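Side-chain contacts in AbiQ (Lactococcus lactis, PDB 4GLK), which acts as the endoribonuclease toxin of a type III toxin-antitoxin system in antiviral defence, and is neutralised by its cognate RNA antitoxin AntiQ: residues D10-I13 with A14-K18; K113-Q116 with K117-I120; S133-V136 with Y137-A141; F155-L158 with E159-T163. The protein carries 1 engineered substitution. All coordinates share one frame; numbering follows the deposited sequence.

Interaction 1 (D10-I13 with A14-K18)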
loop_
_atom_site.group_PDB
_atom_site.type_symbol
_atom_site.label_atom_id
_atom_site.label_comp_id
_atom_site.label_asym_id
_atom_site.label_seq_id
_atom_site.Cartn_x
_atom_site.Cartn_y
_atom_site.Cartn_z
ATOM N N ASP A 10 12.430 8.376 3.427
ATOM C CA ASP A 10 11.766 9.601 3.869
ATOM C C ASP A 10 11.919 10.668 2.798
ATOM O O ASP A 10 10.979 11.423 2.551
ATOM C CB ASP A 10 12.347 10.074 5.224
ATOM C CG ASP A 10 12.035 9.179 6.438
ATOM O OD1 ASP A 10 10.963 8.522 6.443
ATOM O OD2 ASP A 10 12.844 9.174 7.404
ATOM N N GLU A 11 13.079 10.666 2.090
ATOM C CA GLU A 11 13.403 11.610 1.016
ATOM C C GLU A 11 12.467 11.450 -0.186
ATOM O O GLU A 11 11.869 12.434 -0.630
ATOM C CB GLU A 11 14.886 11.500 0.616
ATOM C CG GLU A 11 15.853 11.928 1.721
ATOM C CD GLU A 11 16.357 10.871 2.699
ATOM O OE1 GLU A 11 17.525 10.994 3.136
ATOM O OE2 GLU A 11 15.592 9.940 3.047
ATOM N N TYR A 12 12.305 10.204 -0.688
ATOM C CA TYR A 12 11.393 9.909 -1.785
ATOM C C TYR A 12 9.930 10.223 -1.412
ATOM O O TYR A 12 9.200 10.764 -2.241
ATOM C CB TYR A 12 11.492 8.445 -2.206
ATOM C CG TYR A 12 10.628 8.166 -3.408
ATOM C CD1 TYR A 12 10.870 8.784 -4.631
ATOM C CD2 TYR A 12 9.507 7.341 -3.303
ATOM C CE1 TYR A 12 10.066 8.543 -5.740
ATOM C CE2 TYR A 12 8.689 7.096 -4.404
ATOM C CZ TYR A 12 8.973 7.700 -5.620
ATOM O OH TYR A 12 8.183 7.474 -6.709
ATOM N N ILE A 13 9.493 9.858 -0.189
ATOM C CA ILE A 13 8.121 10.146 0.272
ATOM C C ILE A 13 7.880 11.657 0.330
ATOM O O ILE A 13 6.865 12.126 -0.195
ATOM C CB ILE A 13 7.822 9.432 1.622
ATOM C CG1 ILE A 13 7.820 7.893 1.435
ATOM C CG2 ILE A 13 6.517 9.932 2.281
ATOM C CD1 ILE A 13 6.670 7.275 0.550
ATOM N N ALA A 14 8.837 12.416 0.917
ATOM C CA ALA A 14 8.747 13.878 1.024
ATOM C C ALA A 14 8.654 14.488 -0.367
ATOM O O ALA A 14 7.922 15.450 -0.545
ATOM C CB ALA A 14 9.943 14.451 1.778
ATOM N N TYR A 15 9.341 13.879 -1.355
ATOM C CA TYR A 15 9.323 14.309 -2.745
ATOM C C TYR A 15 7.957 14.058 -3.405
ATOM O O TYR A 15 7.469 14.942 -4.111
ATOM C CB TYR A 15 10.468 13.668 -3.524
ATOM C CG TYR A 15 10.364 13.808 -5.028
ATOM C CD1 TYR A 15 10.854 14.943 -5.679
ATOM C CD2 TYR A 15 9.861 12.772 -5.810
ATOM C CE1 TYR A 15 10.833 15.041 -7.071
ATOM C CE2 TYR A 15 9.838 12.858 -7.198
ATOM C CZ TYR A 15 10.315 13.998 -7.825
ATOM O OH TYR A 15 10.257 14.067 -9.192
ATOM N N LEU A 16 7.351 12.860 -3.200
ATOM C CA LEU A 16 6.033 12.570 -3.769
ATOM C C LEU A 16 4.970 13.465 -3.147
ATOM O O LEU A 16 4.082 13.907 -3.865
ATOM C CB LEU A 16 5.610 11.101 -3.627
ATOM C CG LEU A 16 6.351 10.039 -4.425
ATOM C CD1 LEU A 16 5.621 8.719 -4.323
ATOM C CD2 LEU A 16 6.511 10.424 -5.907
ATOM N N ARG A 17 5.073 13.744 -1.827
ATOM C CA ARG A 17 4.121 14.591 -1.098
ATOM C C ARG A 17 4.134 16.063 -1.556
ATOM O O ARG A 17 3.203 16.804 -1.231
ATOM C CB ARG A 17 4.253 14.449 0.428
ATOM C CG ARG A 17 3.952 13.049 0.946
ATOM C CD ARG A 17 3.866 12.973 2.456
ATOM N NE ARG A 17 2.486 13.202 2.901
ATOM C CZ ARG A 17 2.081 14.302 3.517
ATOM N NH1 ARG A 17 2.933 15.265 3.817
ATOM N NH2 ARG A 17 0.802 14.436 3.858
ATOM N N LYS A 18 5.168 16.483 -2.331
ATOM C CA LYS A 18 5.221 17.807 -2.969
ATOM C C LYS A 18 4.061 17.933 -3.980
ATOM O O LYS A 18 3.471 18.998 -4.105
ATOM C CB LYS A 18 6.522 17.969 -3.766
ATOM C CG LYS A 18 7.658 18.635 -3.017
ATOM C CD LYS A 18 9.028 18.118 -3.465
ATOM C CE LYS A 18 9.848 17.675 -2.258
ATOM N NZ LYS A 18 11.287 17.447 -2.574
#
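Y12 and L16 meet one turn apart on the short helix 10-16, which follows strand 4-8 in this ToxN-family toxin. Y12 CG stands anti to its own N (chi1 -176°), beside the carbonyl carbon, which brings the ring to L16. L16 comes over one face of that ring. Its CG sits 4.0 Å from the ring centroid in a CH-pi contact, offset toward the rim. The two methyls reach farther along the ring: L16 CD1 lies 3.5 Å from Y12 CE2, and L16 CD2 is 3.5 Å from Y12 OH. Y15 is a lesser neighbour, its CD2 lying 4.2 Å from Y12 CE1. On another side of the helix, R17 runs its CD past I13 CG2 at 4.0 Å. R17 CG also packs on I13 O at 3.3 Å. That same I13 O accepts R17 N at 2.9 Å, one of four i to i+4 backbone bonds that join residues 10-13 to residues 14-17. The others run from A14, Y15 and L16 to D10, E11 and Y12. Outside the helix, Y12 OH bonds to P94 O, and R17 NE bonds to V23 O. I13 and L16 both pack on I93 of strand 79-94. Helix 155-166 lies against the tyrosine side, with Y165 edge-to-face with Y12, A162 touching Y12 and L158 against L16.

Interaction 2 (K113-Q116 with K117-I120)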
loop_
_atom_site.group_PDB
_atom_site.type_symbol
_atom_site.label_atom_id
_atom_site.label_comp_id
_atom_site.label_asym_id
_atom_site.label_seq_id
_atom_site.Cartn_x
_atom_site.Cartn_y
_atom_site.Cartn_z
ATOM N N LYS A 113 5.253 -10.186 15.068
ATOM C CA LYS A 113 4.640 -11.521 15.038
ATOM C C LYS A 113 3.261 -11.442 14.332
ATOM O O LYS A 113 2.869 -12.368 13.623
ATOM C CB LYS A 113 4.498 -12.065 16.469
ATOM C CG LYS A 113 4.503 -13.588 16.551
ATOM C CD LYS A 113 4.554 -14.065 18.003
ATOM C CE LYS A 113 5.809 -14.850 18.306
ATOM N NZ LYS A 113 6.608 -14.221 19.395
ATOM N N MET A 114 2.555 -10.319 14.518
ATOM C CA MET A 114 1.272 -10.013 13.905
ATOM C C MET A 114 1.499 -9.616 12.441
ATOM O O MET A 114 0.697 -9.984 11.576
ATOM C CB MET A 114 0.579 -8.891 14.685
ATOM C CG MET A 114 -0.823 -8.577 14.190
ATOM S SD MET A 114 -1.165 -6.802 14.190
ATOM C CE MET A 114 0.005 -6.228 12.987
ATOM N N MET A 115 2.606 -8.893 12.152
ATOM C CA MET A 115 2.948 -8.526 10.773
ATOM C C MET A 115 3.176 -9.790 9.951
ATOM O O MET A 115 2.650 -9.895 8.850
ATOM C CB MET A 115 4.173 -7.629 10.715
ATOM C CG MET A 115 3.931 -6.274 11.308
ATOM S SD MET A 115 5.086 -5.079 10.642
ATOM C CE MET A 115 4.115 -4.481 9.238
ATOM N N GLN A 116 3.881 -10.781 10.525
ATOM C CA GLN A 116 4.157 -12.068 9.893
ATOM C C GLN A 116 2.822 -12.695 9.446
ATOM O O GLN A 116 2.675 -13.058 8.275
ATOM C CB GLN A 116 4.918 -12.968 10.885
ATOM C CG GLN A 116 5.357 -14.338 10.346
ATOM C CD GLN A 116 5.891 -15.288 11.411
ATOM O OE1 GLN A 116 6.742 -16.137 11.133
ATOM N NE2 GLN A 116 5.383 -15.212 12.641
ATOM N N LYS A 117 1.827 -12.712 10.369
ATOM C CA LYS A 117 0.473 -13.235 10.170
ATOM C C LYS A 117 -0.251 -12.481 9.059
ATOM O O LYS A 117 -0.914 -13.113 8.242
ATOM C CB LYS A 117 -0.329 -13.192 11.485
ATOM C CG LYS A 117 0.188 -14.181 12.521
ATOM C CD LYS A 117 -0.522 -14.039 13.851
ATOM C CE LYS A 117 -0.148 -15.161 14.796
ATOM N NZ LYS A 117 -0.606 -16.495 14.302
ATOM N N GLN A 118 -0.102 -11.140 9.014
ATOM C CA GLN A 118 -0.687 -10.307 7.953
ATOM C C GLN A 118 -0.135 -10.692 6.569
ATOM O O GLN A 118 -0.899 -10.735 5.608
ATOM C CB GLN A 118 -0.397 -8.826 8.190
ATOM C CG GLN A 118 -1.138 -8.222 9.375
ATOM C CD GLN A 118 -0.711 -6.794 9.593
ATOM O OE1 GLN A 118 0.482 -6.454 9.556
ATOM N NE2 GLN A 118 -1.672 -5.934 9.856
ATOM N N LEU A 119 1.190 -10.913 6.469
ATOM C CA LEU A 119 1.873 -11.319 5.233
ATOM C C LEU A 119 1.448 -12.707 4.796
ATOM O O LEU A 119 1.188 -12.888 3.610
ATOM C CB LEU A 119 3.396 -11.292 5.405
ATOM C CG LEU A 119 4.231 -11.289 4.131
ATOM C CD1 LEU A 119 3.828 -10.146 3.191
ATOM C CD2 LEU A 119 5.680 -11.151 4.491
ATOM N N ILE A 120 1.372 -13.696 5.726
ATOM C CA ILE A 120 0.893 -15.029 5.308
ATOM C C ILE A 120 -0.528 -14.929 4.697
ATOM O O ILE A 120 -0.792 -15.560 3.673
ATOM C CB ILE A 120 1.106 -16.236 6.291
ATOM C CG1 ILE A 120 -0.186 -16.766 6.920
ATOM C CG2 ILE A 120 2.238 -16.052 7.310
ATOM C CD1 ILE A 120 -0.351 -18.238 6.730
#
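M114, M115 and Q118 form the side-chain part of this contact, which is apolar carbon against an amide. The M114 chain bends at chi2 and chi3, which brings its CE to 3.5 Å from both OE1 and CD of Q118, and to 3.6 Å from Q118 NE2. The methyl therefore lies close to the carbon, oxygen and nitrogen of the amide. M115 meets the same oxygen, Q118 OE1, through its CG, at 3.9 Å. Q118 runs extended beyond CG, and its OE1 also lies 3.4 Å from M115 CA. This oxygen is buried by the contact and has no polar partner in the model. The other end of the amide, NE2, makes a weak hydrogen bond to L84 O.

The polar links are backbone bonds of the i to i+4 kind. Q118 N bonds to M114 O at 2.9 Å. L119 and I120 repeat the pattern on M115 and Q116, with straighter bonds. The first of the series, K117 N to K113 O, is weak at 3.4 Å. K117 also lays its CG on K113 O at 3.4 Å before its chain turns off at chi4. Its NZ then forms a salt bridge with E76.

Side-chain contacts at i+3 (M115 to Q118) and i+4 (M114 to Q118) are those of neighbouring turns of an alpha-helix. Here they belong to helix 110-124, which lies on the antiparallel sheet of the toxin. M115 and Q118 rest on L50 of strand 45-52, M114 on S52, and L119 on F5 of strand 4-8.

Interaction 3 (S133-V136 with Y137-A141)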
loop_
_atom_site.group_PDB
_atom_site.type_symbol
_atom_site.label_atom_id
_atom_site.label_comp_id
_atom_site.label_asym_id
_atom_site.label_seq_id
_atom_site.Cartn_x
_atom_site.Cartn_y
_atom_site.Cartn_z
ATOM N N SER A 133 -5.856 -3.878 -7.027
ATOM C CA SER A 133 -4.948 -2.766 -7.328
ATOM C C SER A 133 -5.153 -2.306 -8.766
ATOM O O SER A 133 -5.209 -1.102 -9.017
ATOM C CB SER A 133 -3.501 -3.155 -7.052
ATOM O OG SER A 133 -3.370 -3.301 -5.647
ATOM N N GLU A 134 -5.323 -3.263 -9.686
ATOM C CA GLU A 134 -5.595 -3.045 -11.112
ATOM C C GLU A 134 -6.919 -2.332 -11.287
ATOM O O GLU A 134 -6.958 -1.368 -12.041
ATOM C CB GLU A 134 -5.655 -4.381 -11.871
ATOM C CG GLU A 134 -4.655 -4.502 -12.992
ATOM C CD GLU A 134 -4.945 -5.707 -13.864
ATOM O OE1 GLU A 134 -5.568 -5.518 -14.934
ATOM O OE2 GLU A 134 -4.587 -6.841 -13.466
ATOM N N VAL A 135 -8.003 -2.806 -10.612
ATOM C CA VAL A 135 -9.314 -2.140 -10.662
ATOM C C VAL A 135 -9.136 -0.677 -10.191
ATOM O O VAL A 135 -9.499 0.233 -10.895
ATOM C CB VAL A 135 -10.393 -2.873 -9.818
ATOM C CG1 VAL A 135 -11.661 -2.027 -9.666
ATOM C CG2 VAL A 135 -10.743 -4.227 -10.420
ATOM N N VAL A 136 -8.537 -0.460 -9.044
ATOM C CA VAL A 136 -8.332 0.895 -8.486
ATOM C C VAL A 136 -7.532 1.778 -9.481
ATOM O O VAL A 136 -7.916 2.924 -9.744
ATOM C CB VAL A 136 -7.668 0.815 -7.078
ATOM C CG1 VAL A 136 -7.304 2.193 -6.558
ATOM C CG2 VAL A 136 -8.584 0.101 -6.083
ATOM N N TYR A 137 -6.451 1.221 -10.047
ATOM C CA TYR A 137 -5.587 1.919 -11.016
ATOM C C TYR A 137 -6.372 2.373 -12.248
ATOM O O TYR A 137 -6.362 3.562 -12.567
ATOM C CB TYR A 137 -4.416 1.024 -11.423
ATOM C CG TYR A 137 -3.375 1.705 -12.283
ATOM C CD1 TYR A 137 -2.353 2.454 -11.711
ATOM C CD2 TYR A 137 -3.387 1.566 -13.668
ATOM C CE1 TYR A 137 -1.370 3.053 -12.496
ATOM C CE2 TYR A 137 -2.404 2.159 -14.464
ATOM C CZ TYR A 137 -1.404 2.907 -13.873
ATOM O OH TYR A 137 -0.439 3.498 -14.647
ATOM N N ARG A 138 -7.095 1.443 -12.893
ATOM C CA ARG A 138 -7.869 1.707 -14.101
ATOM C C ARG A 138 -9.028 2.666 -13.857
ATOM O O ARG A 138 -9.197 3.620 -14.626
ATOM C CB ARG A 138 -8.366 0.401 -14.735
ATOM C CG ARG A 138 -7.248 -0.497 -15.251
ATOM C CD ARG A 138 -7.858 -1.654 -16.006
ATOM N NE ARG A 138 -6.944 -2.789 -16.172
ATOM C CZ ARG A 138 -6.542 -3.257 -17.346
ATOM N NH1 ARG A 138 -6.912 -2.664 -18.473
ATOM N NH2 ARG A 138 -5.741 -4.313 -17.402
ATOM N N LYS A 139 -9.804 2.440 -12.791
ATOM C CA LYS A 139 -10.950 3.310 -12.453
ATOM C C LYS A 139 -10.513 4.748 -12.170
ATOM O O LYS A 139 -11.158 5.676 -12.645
ATOM C CB LYS A 139 -11.749 2.741 -11.271
ATOM C CG LYS A 139 -12.519 1.461 -11.614
ATOM C CD LYS A 139 -13.991 1.717 -11.868
ATOM C CE LYS A 139 -14.700 0.494 -12.387
ATOM N NZ LYS A 139 -16.113 0.800 -12.738
ATOM N N ALA A 140 -9.390 4.934 -11.459
ATOM C CA ALA A 140 -8.900 6.291 -11.141
ATOM C C ALA A 140 -8.142 6.997 -12.274
ATOM O O ALA A 140 -8.338 8.197 -12.492
ATOM C CB ALA A 140 -8.031 6.255 -9.890
ATOM N N ALA A 141 -7.226 6.272 -12.939
ATOM C CA ALA A 141 -6.348 6.832 -13.967
ATOM C C ALA A 141 -6.826 6.738 -15.404
ATOM O O ALA A 141 -6.474 7.605 -16.208
ATOM C CB ALA A 141 -4.967 6.216 -13.835
#
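R138 reaches back one turn to E134. CB lies over the backbone of the preceding turn, 3.5 Å from E134 O. CG comes closer to the same oxygen, at 3.3 Å; it stands anti to the carbonyl carbon, beside the backbone N (chi1 -65°). CD begins to leave E134 O, at 4.1 Å, as the chain runs extended to NE. NE then makes a weak hydrogen bond of 3.3 Å to E134 OE1. At the tip, NH2 gives the stronger bond, 2.8 Å to the same E134 OE1, so one oxygen takes both N-H groups in a salt bridge. OE1 lies at the guanidinium edge, close to its plane. NH2 meets OE1 on its anti side, tilted out of the carboxylate plane. The carboxylate and guanidinium planes are turned 41° apart.

The pair is an i to i+4 salt bridge on helix 126-143, the long helix of this ToxN-family protein. Its backbone counterpart is R138 N to E134 O, with an N-H...O angle of 171°. One residue on, V135 and K139 lie side by side, with V135 CG1 4.1 Å from K139 CG. The buried side of the helix faces the sheet: S133 OG bonds to H89 ND1, and V136 packs on H89 of strand 79-94. V136 and A140 also touch F155, while Y148 of helix 146-151 covers V135, V136 and K139. Toward the C-terminal end, K139 N donates to V135 O at 2.9 Å.

Interaction 4 (F155-L158 with E159-T163)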
loop_
_atom_site.group_PDB
_atom_site.type_symbol
_atom_site.label_atom_id
_atom_site.label_comp_id
_atom_site.label_asym_id
_atom_site.label_seq_id
_atom_site.Cartn_x
_atom_site.Cartn_y
_atom_site.Cartn_z
ATOM N N PHE A 155 -2.157 8.570 -9.754
ATOM C CA PHE A 155 -1.190 7.540 -10.138
ATOM C C PHE A 155 -0.236 7.913 -11.264
ATOM O O PHE A 155 0.961 7.665 -11.152
ATOM C CB PHE A 155 -1.873 6.182 -10.382
ATOM C CG PHE A 155 -2.606 5.620 -9.186
ATOM C CD1 PHE A 155 -1.953 5.438 -7.969
ATOM C CD2 PHE A 155 -3.939 5.239 -9.286
ATOM C CE1 PHE A 155 -2.640 4.956 -6.858
ATOM C CE2 PHE A 155 -4.628 4.754 -8.166
ATOM C CZ PHE A 155 -3.967 4.596 -6.964
ATOM N N LYS A 156 -0.762 8.499 -12.344
ATOM C CA LYS A 156 0.021 8.926 -13.505
ATOM C C LYS A 156 1.010 10.049 -13.241
ATOM O O LYS A 156 2.141 9.997 -13.735
ATOM C CB LYS A 156 -0.897 9.225 -14.680
ATOM C CG LYS A 156 -0.940 8.069 -15.675
ATOM C CD LYS A 156 -1.592 6.792 -15.205
ATOM C CE LYS A 156 -1.981 5.936 -16.386
ATOM N NZ LYS A 156 -0.856 5.096 -16.860
ATOM N N LEU A 157 0.604 11.042 -12.450
ATOM C CA LEU A 157 1.473 12.149 -12.040
ATOM C C LEU A 157 2.638 11.578 -11.184
ATOM O O LEU A 157 3.793 11.956 -11.386
ATOM C CB LEU A 157 0.653 13.188 -11.241
ATOM C CG LEU A 157 1.429 14.294 -10.503
ATOM C CD1 LEU A 157 1.893 15.369 -11.464
ATOM C CD2 LEU A 157 0.583 14.920 -9.399
ATOM N N LEU A 158 2.327 10.623 -10.284
ATOM C CA LEU A 158 3.324 9.979 -9.430
ATOM C C LEU A 158 4.332 9.192 -10.277
ATOM O O LEU A 158 5.519 9.271 -10.013
ATOM C CB LEU A 158 2.668 9.080 -8.368
ATOM C CG LEU A 158 1.870 9.741 -7.235
ATOM C CD1 LEU A 158 1.248 8.686 -6.356
ATOM C CD2 LEU A 158 2.770 10.568 -6.311
ATOM N N GLU A 159 3.860 8.514 -11.328
ATOM C CA GLU A 159 4.691 7.783 -12.282
ATOM C C GLU A 159 5.636 8.727 -13.018
ATOM O O GLU A 159 6.813 8.413 -13.118
ATOM C CB GLU A 159 3.831 7.019 -13.293
ATOM C CG GLU A 159 3.229 5.742 -12.734
ATOM C CD GLU A 159 2.287 4.991 -13.655
ATOM O OE1 GLU A 159 1.688 3.994 -13.199
ATOM O OE2 GLU A 159 2.168 5.371 -14.839
ATOM N N ALA A 160 5.139 9.905 -13.463
ATOM C CA ALA A 160 5.930 10.937 -14.138
ATOM C C ALA A 160 6.997 11.470 -13.206
ATOM O O ALA A 160 8.144 11.629 -13.624
ATOM C CB ALA A 160 5.036 12.080 -14.615
ATOM N N LYS A 161 6.637 11.689 -11.935
ATOM C CA LYS A 161 7.594 12.181 -10.963
ATOM C C LYS A 161 8.553 11.109 -10.411
ATOM O O LYS A 161 9.679 11.448 -10.065
ATOM C CB LYS A 161 6.944 13.102 -9.928
ATOM C CG LYS A 161 7.010 14.569 -10.368
ATOM C CD LYS A 161 5.865 15.024 -11.266
ATOM C CE LYS A 161 6.001 16.482 -11.645
ATOM N NZ LYS A 161 6.827 16.679 -12.867
ATOM N N ALA A 162 8.161 9.810 -10.450
ATOM C CA ALA A 162 9.026 8.701 -10.031
ATOM C C ALA A 162 10.195 8.530 -11.003
ATOM O O ALA A 162 11.327 8.336 -10.562
ATOM C CB ALA A 162 8.233 7.407 -9.944
ATOM N N THR A 163 9.940 8.636 -12.319
ATOM C CA THR A 163 11.006 8.490 -13.318
ATOM C C THR A 163 11.971 9.672 -13.247
ATOM O O THR A 163 13.165 9.484 -13.433
ATOM C CB THR A 163 10.508 8.070 -14.734
ATOM O OG1 THR A 163 11.201 8.795 -15.771
ATOM C CG2 THR A 163 9.028 8.231 -14.908
#
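K156 and E159 lie side by side on helix 155-166, the last helix of the ToxN-family toxin, and point the same way. K156 NZ reaches E159 OE2 at 3.6 Å, a long salt bridge. The lysine chain bends at chi2 and chi4; its CD passes 4.0 Å from E159 OE2. E159 is extended beyond CG, and its CG rests on F155 O at 3.4 Å. A second contact lies on another side of the helix, where K161 crosses L157 at an angle. There L157 CD1 is 4.0 Å from K161 CD. L157 CG is anti to the backbone N (chi1 169°), beside the carbonyl carbon, which brings the leucine to that lysine.

The helical backbone sets the spacing of both pairs. E159 N, A160 N, K161 N and A162 N each bond to the carbonyl four residues earlier.

Farther out, the two charged ends have closer partners than each other. E159 OE1 is hydrogen-bonded to Y46 OH and to Y137 OH, and Y137 OH also pairs with K156 NZ. One tyrosine thus joins both ends of the long ion pair, which probably steadies the buried carboxylate. K161 makes a cation-pi contact with F19. L158 packs on I93 and P94 of strand 79-94. At the last turn of the contact, A162 CB lies 3.3 Å from L158 O, the oxygen that accepts A162 N at 2.7 Å.

How the interactions relate
All four are local helix contacts, in series along the chain. Interactions 1 and 4 touch, their centres about 12 Å apart. Y15 OH probably bonds to K161 O at 2.8 Å, and L16 CD2 packs on L158 CD2. Interactions 3 and 4 also touch, with centres about 15 Å apart; Y137 OH probably bonds to E159 OE1 at 2.6 Å. Interaction 4 bridges interactions 1 and 3, whose nearest atoms are about 12 Å apart. Interaction 2 touches no other; its nearest atoms are about 13 Å from interaction 3, although helix 126-143 follows helix 110-124. It lies across the chain's centre from all three. A glycerol, probably from crystallisation, lies about 3 Å from its L119 side chain.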